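Two structures of RNase NGR3 from Nicotiana glutinosa compared at one contact. The protein probably cleaves RNA as an endonuclease of the RNase T2 family and binds the nucleotides GMP and AMP. Structure 1 is PDB 1VCZ (chain A, 1.80 Å), residues 54-59 and 98-103; structure 2 is PDB 1VD1 (chain B, 1.80 Å), residues 54-59 and 98-103. Both blocks share one frame: the second was fitted to the first on N, CA, C and O of the twelve residues, RMSD 0.13 Å. Numbering follows each deposited sequence.

Structure 1 (1VCZ). With 5GP (guanosine-5'-monophosphate), chain C; 5GP (guanosine-5'-monophosphate), chain D.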
loop_
_atom_site.group_PDB
_atom_site.type_symbol
_atom_site.label_atom_id
_atom_site.label_comp_id
_atom_site.label_asym_id
_atom_site.label_seq_id
_atom_site.Cartn_x
_atom_site.Cartn_y
_atom_site.Cartn_z
ATOM N N TRP A 54 -15.549 8.033 2.709
ATOM C CA TRP A 54 -14.459 8.713 2.012
ATOM C C TRP A 54 -14.944 9.272 0.691
ATOM O O TRP A 54 -15.950 8.804 0.144
ATOM C CB TRP A 54 -13.317 7.711 1.715
ATOM C CG TRP A 54 -13.736 6.547 0.814
ATOM C CD1 TRP A 54 -13.831 6.542 -0.553
ATOM C CD2 TRP A 54 -14.226 5.277 1.252
ATOM N NE1 TRP A 54 -14.363 5.339 -0.988
ATOM C CE2 TRP A 54 -14.611 4.551 0.106
ATOM C CE3 TRP A 54 -14.378 4.682 2.516
ATOM C CZ2 TRP A 54 -15.146 3.251 0.182
ATOM C CZ3 TRP A 54 -14.907 3.394 2.593
ATOM C CH2 TRP A 54 -15.284 2.694 1.425
ATOM N N PRO A 55 -14.241 10.277 0.158
ATOM C CA PRO A 55 -14.627 10.853 -1.133
ATOM C C PRO A 55 -13.952 9.990 -2.209
ATOM O O PRO A 55 -12.920 9.373 -1.945
ATOM C CB PRO A 55 -14.038 12.256 -1.069
ATOM C CG PRO A 55 -12.743 12.032 -0.269
ATOM C CD PRO A 55 -13.217 11.102 0.831
ATOM N N GLN A 56 -14.549 9.906 -3.394
ATOM C CA GLN A 56 -13.941 9.149 -4.486
ATOM C C GLN A 56 -14.458 9.690 -5.806
ATOM O O GLN A 56 -15.571 10.213 -5.853
ATOM C CB GLN A 56 -14.229 7.649 -4.380
ATOM C CG GLN A 56 -15.690 7.223 -4.448
ATOM C CD GLN A 56 -15.823 5.710 -4.601
ATOM O OE1 GLN A 56 -15.263 4.937 -3.811
ATOM N NE2 GLN A 56 -16.551 5.278 -5.632
ATOM N N ASN A 57 -13.639 9.591 -6.857
ATOM C CA ASN A 57 -14.020 10.084 -8.194
ATOM C C ASN A 57 -14.430 11.552 -8.142
ATOM O O ASN A 57 -15.498 11.931 -8.635
ATOM C CB ASN A 57 -15.190 9.261 -8.759
ATOM C CG ASN A 57 -14.925 7.764 -8.756
ATOM O OD1 ASN A 57 -15.722 6.991 -8.227
ATOM N ND2 ASN A 57 -13.816 7.346 -9.363
ATOM N N CYS A 58 -13.568 12.388 -7.577
ATOM C CA CYS A 58 -13.876 13.797 -7.429
ATOM C C CYS A 58 -13.864 14.655 -8.691
ATOM O O CYS A 58 -14.543 15.677 -8.743
ATOM C CB CYS A 58 -12.964 14.388 -6.367
ATOM S SG CYS A 58 -13.379 13.635 -4.771
ATOM N N ASP A 59 -13.098 14.257 -9.697
ATOM C CA ASP A 59 -13.059 15.009 -10.949
ATOM C C ASP A 59 -13.005 14.006 -12.075
ATOM O O ASP A 59 -11.936 13.685 -12.598
ATOM C CB ASP A 59 -11.844 15.935 -11.021
ATOM C CG ASP A 59 -11.825 16.788 -12.299
ATOM O OD1 ASP A 59 -12.839 16.792 -13.044
ATOM O OD2 ASP A 59 -10.792 17.453 -12.546
ATOM N N TRP A 98 -5.407 7.519 -9.579
ATOM C CA TRP A 98 -5.466 8.966 -9.723
ATOM C C TRP A 98 -6.916 9.442 -9.817
ATOM O O TRP A 98 -7.351 10.313 -9.058
ATOM C CB TRP A 98 -4.706 9.435 -10.975
ATOM C CG TRP A 98 -5.016 10.883 -11.295
ATOM C CD1 TRP A 98 -5.740 11.364 -12.357
ATOM C CD2 TRP A 98 -4.702 12.023 -10.476
ATOM N NE1 TRP A 98 -5.901 12.736 -12.238
ATOM C CE2 TRP A 98 -5.271 13.161 -11.097
ATOM C CE3 TRP A 98 -3.997 12.186 -9.275
ATOM C CZ2 TRP A 98 -5.153 14.447 -10.552
ATOM C CZ3 TRP A 98 -3.884 13.463 -8.733
ATOM C CH2 TRP A 98 -4.460 14.577 -9.372
ATOM N N LEU A 99 -7.689 8.864 -10.731
ATOM C CA LEU A 99 -9.071 9.299 -10.891
ATOM C C LEU A 99 -9.959 9.098 -9.671
ATOM O O LEU A 99 -10.674 10.019 -9.262
ATOM C CB LEU A 99 -9.709 8.600 -12.094
ATOM C CG LEU A 99 -9.429 9.203 -13.476
ATOM C CD1 LEU A 99 -9.411 8.090 -14.547
ATOM C CD2 LEU A 99 -10.511 10.247 -13.791
ATOM N N LYS A 100 -9.870 7.909 -9.080
ATOM C CA LYS A 100 -10.690 7.529 -7.949
ATOM C C LYS A 100 -10.328 8.208 -6.645
ATOM O O LYS A 100 -11.212 8.670 -5.931
ATOM C CB LYS A 100 -10.639 6.013 -7.730
ATOM C CG LYS A 100 -11.592 5.541 -6.638
ATOM C CD LYS A 100 -11.645 4.030 -6.521
ATOM C CE LYS A 100 -12.672 3.647 -5.459
ATOM N NZ LYS A 100 -12.782 2.180 -5.268
ATOM N N HIS A 101 -9.026 8.292 -6.369
ATOM C CA HIS A 101 -8.538 8.869 -5.127
ATOM C C HIS A 101 -7.722 10.167 -5.271
ATOM O O HIS A 101 -7.926 11.116 -4.516
ATOM C CB HIS A 101 -7.687 7.830 -4.398
ATOM C CG HIS A 101 -8.420 6.561 -4.063
ATOM N ND1 HIS A 101 -9.375 6.501 -3.071
ATOM C CD2 HIS A 101 -8.298 5.302 -4.547
ATOM C CE1 HIS A 101 -9.805 5.256 -2.950
ATOM N NE2 HIS A 101 -9.167 4.508 -3.831
ATOM N N GLY A 102 -6.800 10.198 -6.228
ATOM C CA GLY A 102 -5.966 11.380 -6.424
ATOM C C GLY A 102 -6.738 12.668 -6.662
ATOM O O GLY A 102 -6.397 13.726 -6.128
ATOM N N THR A 103 -7.785 12.593 -7.473
ATOM C CA THR A 103 -8.569 13.790 -7.740
ATOM C C THR A 103 -9.255 14.324 -6.486
ATOM O O THR A 103 -9.714 15.463 -6.475
ATOM C CB THR A 103 -9.646 13.537 -8.821
ATOM O OG1 THR A 103 -10.520 12.481 -8.401
ATOM C CG2 THR A 103 -8.996 13.168 -10.131
HETATM P P 5GP C . -13.329 -4.126 -3.666
HETATM O O1P 5GP C . -13.540 -4.815 -4.963
HETATM O O2P 5GP C . -14.633 -3.841 -2.925
HETATM O O3P 5GP C . -12.339 -4.940 -2.745
HETATM O "O5'" 5GP C . -12.589 -2.685 -3.862
HETATM C "C5'" 5GP C . -12.363 -1.796 -2.737
HETATM C "C4'" 5GP C . -11.826 -0.425 -3.143
HETATM O "O4'" 5GP C . -12.746 0.552 -2.498
HETATM C "C3'" 5GP C . -10.450 -0.008 -2.640
HETATM O "O3'" 5GP C . -9.391 -0.361 -3.504
HETATM C "C2'" 5GP C . -10.565 1.505 -2.471
HETATM O "O2'" 5GP C . -10.386 2.233 -3.691
HETATM C "C1'" 5GP C . -11.956 1.641 -1.929
HETATM N N9 5GP C . -12.088 1.632 -0.463
HETATM C C8 5GP C . -12.397 0.585 0.385
HETATM N N7 5GP C . -12.143 0.795 1.649
HETATM C C5 5GP C . -11.709 2.146 1.646
HETATM C C6 5GP C . -11.387 2.962 2.770
HETATM O O6 5GP C . -11.426 2.654 3.952
HETATM N N1 5GP C . -10.994 4.273 2.373
HETATM C C2 5GP C . -10.921 4.708 1.046
HETATM N N2 5GP C . -10.574 6.003 0.925
HETATM N N3 5GP C . -11.188 3.928 -0.033
HETATM C C4 5GP C . -11.624 2.656 0.358
HETATM P P 5GP D . -8.728 1.238 -5.960
HETATM O O1P 5GP D . -8.023 1.422 -4.679
HETATM O O2P 5GP D . -10.143 0.690 -5.834
HETATM O O3P 5GP D . -8.740 2.576 -6.786
HETATM O "O5'" 5GP D . -7.931 0.193 -6.919
HETATM C "C5'" 5GP D . -7.979 -1.220 -6.665
HETATM C "C4'" 5GP D . -8.219 -2.022 -7.930
HETATM O "O4'" 5GP D . -6.919 -2.017 -8.613
HETATM C "C3'" 5GP D . -8.585 -3.492 -7.774
HETATM O "O3'" 5GP D . -9.980 -3.721 -7.872
HETATM C "C2'" 5GP D . -7.836 -4.247 -8.878
HETATM O "O2'" 5GP D . -8.703 -4.636 -9.969
HETATM C "C1'" 5GP D . -6.743 -3.268 -9.315
HETATM N N9 5GP D . -5.312 -3.686 -9.220
HETATM C C8 5GP D . -4.362 -3.738 -10.208
HETATM N N7 5GP D . -3.202 -4.242 -9.851
HETATM C C5 5GP D . -3.373 -4.454 -8.465
HETATM C C6 5GP D . -2.409 -4.940 -7.518
HETATM O O6 5GP D . -1.232 -5.188 -7.712
HETATM N N1 5GP D . -2.983 -5.118 -6.216
HETATM C C2 5GP D . -4.289 -4.735 -5.880
HETATM N N2 5GP D . -4.605 -4.937 -4.574
HETATM N N3 5GP D . -5.187 -4.200 -6.764
HETATM C C4 5GP D . -4.657 -4.120 -8.053
HETATM O O HOH W 1 -10.522 8.534 -1.367
#
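Asn57 CA and Lys100 CA lie 4.2 Å from each other where residues 54-59, in the loop after strand 41-48, meet segment 98-103 of helix 91-102, and Asn57 N donates to Lys100 O (2.8 Å, N-H...O angle 159°). Thr103 OG1 donates to Leu99 O and accepts a weak hydrogen bond from Cys58 N. Asn57 ND2 rests against Lys100 CA (3.4 Å). Lys100, all torsions near 180°, lies beside Gln56, whose OE1 accepts a hydrogen bond from Trp54 NE1. Lys100 NZ binds O2' (2.9 Å) of GMP chain C and O2P of GMP chain D. Predicted active-site His101 bonds that O2' through NE2 (2.6 Å); its ND1 meets water 1, held by Pro55 O. Trp54 covers the base of GMP chain C, N3 lying 3.4 Å above the ring plane, while Lys100 and His101 hold its ribose.

Structure 2 (1VD1). With AMP (adenosine monophosphate), chain E.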
loop_
_atom_site.group_PDB
_atom_site.type_symbol
_atom_site.label_atom_id
_atom_site.label_comp_id
_atom_site.label_asym_id
_atom_site.label_seq_id
_atom_site.Cartn_x
_atom_site.Cartn_y
_atom_site.Cartn_z
ATOM N N TRP B 54 -15.462 7.882 2.684
ATOM C CA TRP B 54 -14.411 8.610 1.985
ATOM C C TRP B 54 -14.888 9.183 0.674
ATOM O O TRP B 54 -15.875 8.720 0.103
ATOM C CB TRP B 54 -13.231 7.678 1.701
ATOM C CG TRP B 54 -13.600 6.511 0.833
ATOM C CD1 TRP B 54 -13.642 6.477 -0.536
ATOM C CD2 TRP B 54 -14.019 5.216 1.278
ATOM N NE1 TRP B 54 -14.058 5.237 -0.966
ATOM C CE2 TRP B 54 -14.296 4.445 0.125
ATOM C CE3 TRP B 54 -14.186 4.631 2.541
ATOM C CZ2 TRP B 54 -14.731 3.116 0.198
ATOM C CZ3 TRP B 54 -14.619 3.304 2.613
ATOM C CH2 TRP B 54 -14.885 2.565 1.448
ATOM N N PRO B 55 -14.201 10.222 0.184
ATOM C CA PRO B 55 -14.609 10.805 -1.090
ATOM C C PRO B 55 -13.932 9.992 -2.188
ATOM O O PRO B 55 -12.910 9.351 -1.944
ATOM C CB PRO B 55 -14.066 12.225 -1.002
ATOM C CG PRO B 55 -12.782 12.029 -0.253
ATOM C CD PRO B 55 -13.176 11.053 0.846
ATOM N N GLN B 56 -14.509 9.982 -3.381
ATOM C CA GLN B 56 -13.901 9.256 -4.488
ATOM C C GLN B 56 -14.467 9.770 -5.798
ATOM O O GLN B 56 -15.601 10.250 -5.839
ATOM C CB GLN B 56 -14.149 7.750 -4.359
ATOM C CG GLN B 56 -15.609 7.338 -4.345
ATOM C CD GLN B 56 -15.782 5.830 -4.421
ATOM O OE1 GLN B 56 -15.235 5.089 -3.604
ATOM N NE2 GLN B 56 -16.545 5.369 -5.408
ATOM N N ASN B 57 -13.667 9.694 -6.859
ATOM C CA ASN B 57 -14.098 10.148 -8.182
ATOM C C ASN B 57 -14.494 11.622 -8.158
ATOM O O ASN B 57 -15.546 12.005 -8.672
ATOM C CB ASN B 57 -15.281 9.291 -8.646
ATOM C CG ASN B 57 -14.931 7.815 -8.731
ATOM O OD1 ASN B 57 -15.758 6.947 -8.442
ATOM N ND2 ASN B 57 -13.704 7.522 -9.142
ATOM N N CYS B 58 -13.626 12.451 -7.586
ATOM C CA CYS B 58 -13.888 13.878 -7.458
ATOM C C CYS B 58 -13.766 14.718 -8.724
ATOM O O CYS B 58 -14.117 15.896 -8.723
ATOM C CB CYS B 58 -12.995 14.455 -6.359
ATOM S SG CYS B 58 -13.400 13.704 -4.755
ATOM N N ASP B 59 -13.273 14.117 -9.799
ATOM C CA ASP B 59 -13.124 14.829 -11.063
ATOM C C ASP B 59 -13.104 13.814 -12.198
ATOM O O ASP B 59 -12.039 13.444 -12.692
ATOM C CB ASP B 59 -11.825 15.634 -11.078
ATOM C CG ASP B 59 -11.774 16.640 -12.216
ATOM O OD1 ASP B 59 -12.330 16.350 -13.298
ATOM O OD2 ASP B 59 -11.167 17.713 -12.032
ATOM N N TRP B 98 -5.470 7.485 -9.514
ATOM C CA TRP B 98 -5.476 8.938 -9.635
ATOM C C TRP B 98 -6.896 9.476 -9.747
ATOM O O TRP B 98 -7.277 10.400 -9.028
ATOM C CB TRP B 98 -4.686 9.402 -10.862
ATOM C CG TRP B 98 -5.016 10.820 -11.215
ATOM C CD1 TRP B 98 -5.749 11.256 -12.286
ATOM C CD2 TRP B 98 -4.707 11.981 -10.440
ATOM N NE1 TRP B 98 -5.917 12.620 -12.220
ATOM C CE2 TRP B 98 -5.288 13.090 -11.096
ATOM C CE3 TRP B 98 -3.999 12.194 -9.250
ATOM C CZ2 TRP B 98 -5.181 14.396 -10.598
ATOM C CZ3 TRP B 98 -3.892 13.492 -8.754
ATOM C CH2 TRP B 98 -4.480 14.576 -9.428
ATOM N N LEU B 99 -7.674 8.907 -10.663
ATOM C CA LEU B 99 -9.051 9.359 -10.863
ATOM C C LEU B 99 -9.937 9.111 -9.649
ATOM O O LEU B 99 -10.668 9.996 -9.205
ATOM C CB LEU B 99 -9.672 8.660 -12.075
ATOM C CG LEU B 99 -9.038 8.950 -13.436
ATOM C CD1 LEU B 99 -9.624 8.031 -14.493
ATOM C CD2 LEU B 99 -9.276 10.396 -13.803
ATOM N N LYS B 100 -9.867 7.902 -9.109
ATOM C CA LYS B 100 -10.700 7.546 -7.974
ATOM C C LYS B 100 -10.333 8.226 -6.669
ATOM O O LYS B 100 -11.211 8.675 -5.924
ATOM C CB LYS B 100 -10.667 6.034 -7.759
ATOM C CG LYS B 100 -11.647 5.557 -6.705
ATOM C CD LYS B 100 -11.656 4.044 -6.636
ATOM C CE LYS B 100 -12.728 3.556 -5.684
ATOM N NZ LYS B 100 -12.711 2.072 -5.578
ATOM N N HIS B 101 -9.036 8.306 -6.397
ATOM C CA HIS B 101 -8.573 8.875 -5.143
ATOM C C HIS B 101 -7.775 10.163 -5.270
ATOM O O HIS B 101 -8.031 11.120 -4.548
ATOM C CB HIS B 101 -7.743 7.824 -4.399
ATOM C CG HIS B 101 -8.493 6.560 -4.107
ATOM N ND1 HIS B 101 -9.509 6.495 -3.179
ATOM C CD2 HIS B 101 -8.370 5.311 -4.618
ATOM C CE1 HIS B 101 -9.976 5.261 -3.125
ATOM N NE2 HIS B 101 -9.303 4.523 -3.989
ATOM N N GLY B 102 -6.819 10.189 -6.192
ATOM C CA GLY B 102 -5.993 11.372 -6.369
ATOM C C GLY B 102 -6.761 12.657 -6.616
ATOM O O GLY B 102 -6.419 13.708 -6.069
ATOM N N THR B 103 -7.804 12.592 -7.436
ATOM C CA THR B 103 -8.579 13.792 -7.731
ATOM C C THR B 103 -9.244 14.367 -6.484
ATOM O O THR B 103 -9.662 15.523 -6.483
ATOM C CB THR B 103 -9.677 13.531 -8.790
ATOM O OG1 THR B 103 -10.593 12.547 -8.303
ATOM C CG2 THR B 103 -9.059 13.061 -10.096
HETATM P P AMP E . -9.279 0.950 -4.855
HETATM O O1P AMP E . -9.601 0.489 -6.217
HETATM O O2P AMP E . -10.147 2.083 -4.401
HETATM O O3P AMP E . -7.789 1.269 -4.694
HETATM O "O5'" AMP E . -9.630 -0.357 -3.942
HETATM C "C5'" AMP E . -9.293 -0.383 -2.543
HETATM C "C4'" AMP E . -10.259 -1.379 -1.850
HETATM O "O4'" AMP E . -10.494 -0.897 -0.483
HETATM C "C3'" AMP E . -11.754 -1.504 -2.601
HETATM O "O3'" AMP E . -12.135 -2.961 -2.467
HETATM C "C2'" AMP E . -12.622 -0.485 -1.709
HETATM O "O2'" AMP E . -13.900 -0.969 -1.338
HETATM C "C1'" AMP E . -11.761 -0.222 -0.351
HETATM N N9 AMP E . -11.480 1.224 -0.149
HETATM C C8 AMP E . -11.310 2.234 -1.121
HETATM N N7 AMP E . -11.021 3.475 -0.680
HETATM C C5 AMP E . -11.037 3.223 0.692
HETATM C C6 AMP E . -10.811 4.095 1.783
HETATM N N6 AMP E . -10.530 5.421 1.513
HETATM N N1 AMP E . -10.906 3.517 3.060
HETATM C C2 AMP E . -11.189 2.206 3.260
HETATM N N3 AMP E . -11.438 1.310 2.275
HETATM C C4 AMP E . -11.328 1.869 1.035
HETATM O O HOH W 2 -10.457 8.454 -1.392
HETATM O O HOH W 3 -14.470 2.159 -3.399
#
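Asn57 CA and Lys100 CA lie 4.3 Å from each other where segments 54-59 and 98-103 meet, and Asn57 N donates to Lys100 O (2.8 Å, N-H...O angle 160°). Thr103 OG1 donates to Leu99 O and accepts a weak hydrogen bond from Cys58 N. Asn57 ND2 rests against Lys100 CA (3.2 Å). Lys100, all torsions near 180°, lies beside Gln56, whose OE1 accepts a hydrogen bond from Trp54 NE1. Lys100 NZ binds O2P of AMP (2.8 Å) and donates to water 3, which in turn donates to Gln56 OE1. Predicted active-site His101 bonds the same O2P through NE2 (2.6 Å); its ND1 meets water 2, held by Pro55 O. Trp54 covers the base of AMP, C5 lying 3.5 Å above the ring plane, while Lys100 and His101 hold its phosphate.

Comparison
The bound group is the main difference. Two GMP molecules, 5GP (chain C) and 5GP (chain D), touch this site in structure 1; in structure 2 one AMP touches these residues, with its base and phosphate at this place. At His101(A), NE2 donates to the ribose O2' of 5GP (chain C) at 2.6 Å, with a weak bond to phosphate O1P of 5GP (chain D). His101(B) NE2 instead meets AMP O2P, also at 2.6 Å, so a phosphate oxygen replaces the sugar hydroxyl as its near partner. Lys100(A) NZ is shared between O2' and O4' of 5GP (chain C) and O2P of 5GP (chain D); Lys100(B) NZ takes AMP O2P at 2.8 Å, without ribose partners. Water 3, bridging Lys100(B) NZ and Gln56(B) OE1, is modelled in structure 2 only.

The protein hardly answers: Trp54(A), Gln56(A), Lys100(A) and His101(A) coincide with their counterparts within the error; Trp54(A) carries guanine over one face and Trp54(B) adenine. Water 1 and water 2 share one place. The bonds Trp54(A) NE1 to Gln56(A) OE1 and Asn57(A) N to Lys100(A) O recur between Trp54(B) and Gln56(B) and between Asn57(B) and Lys100(B).

Among the side chains compared, Leu99(A) and Leu99(B) differ within one rotamer, chi1 -82° against -64° and chi2 148° against 171°, a small rearrangement away from the nucleotides.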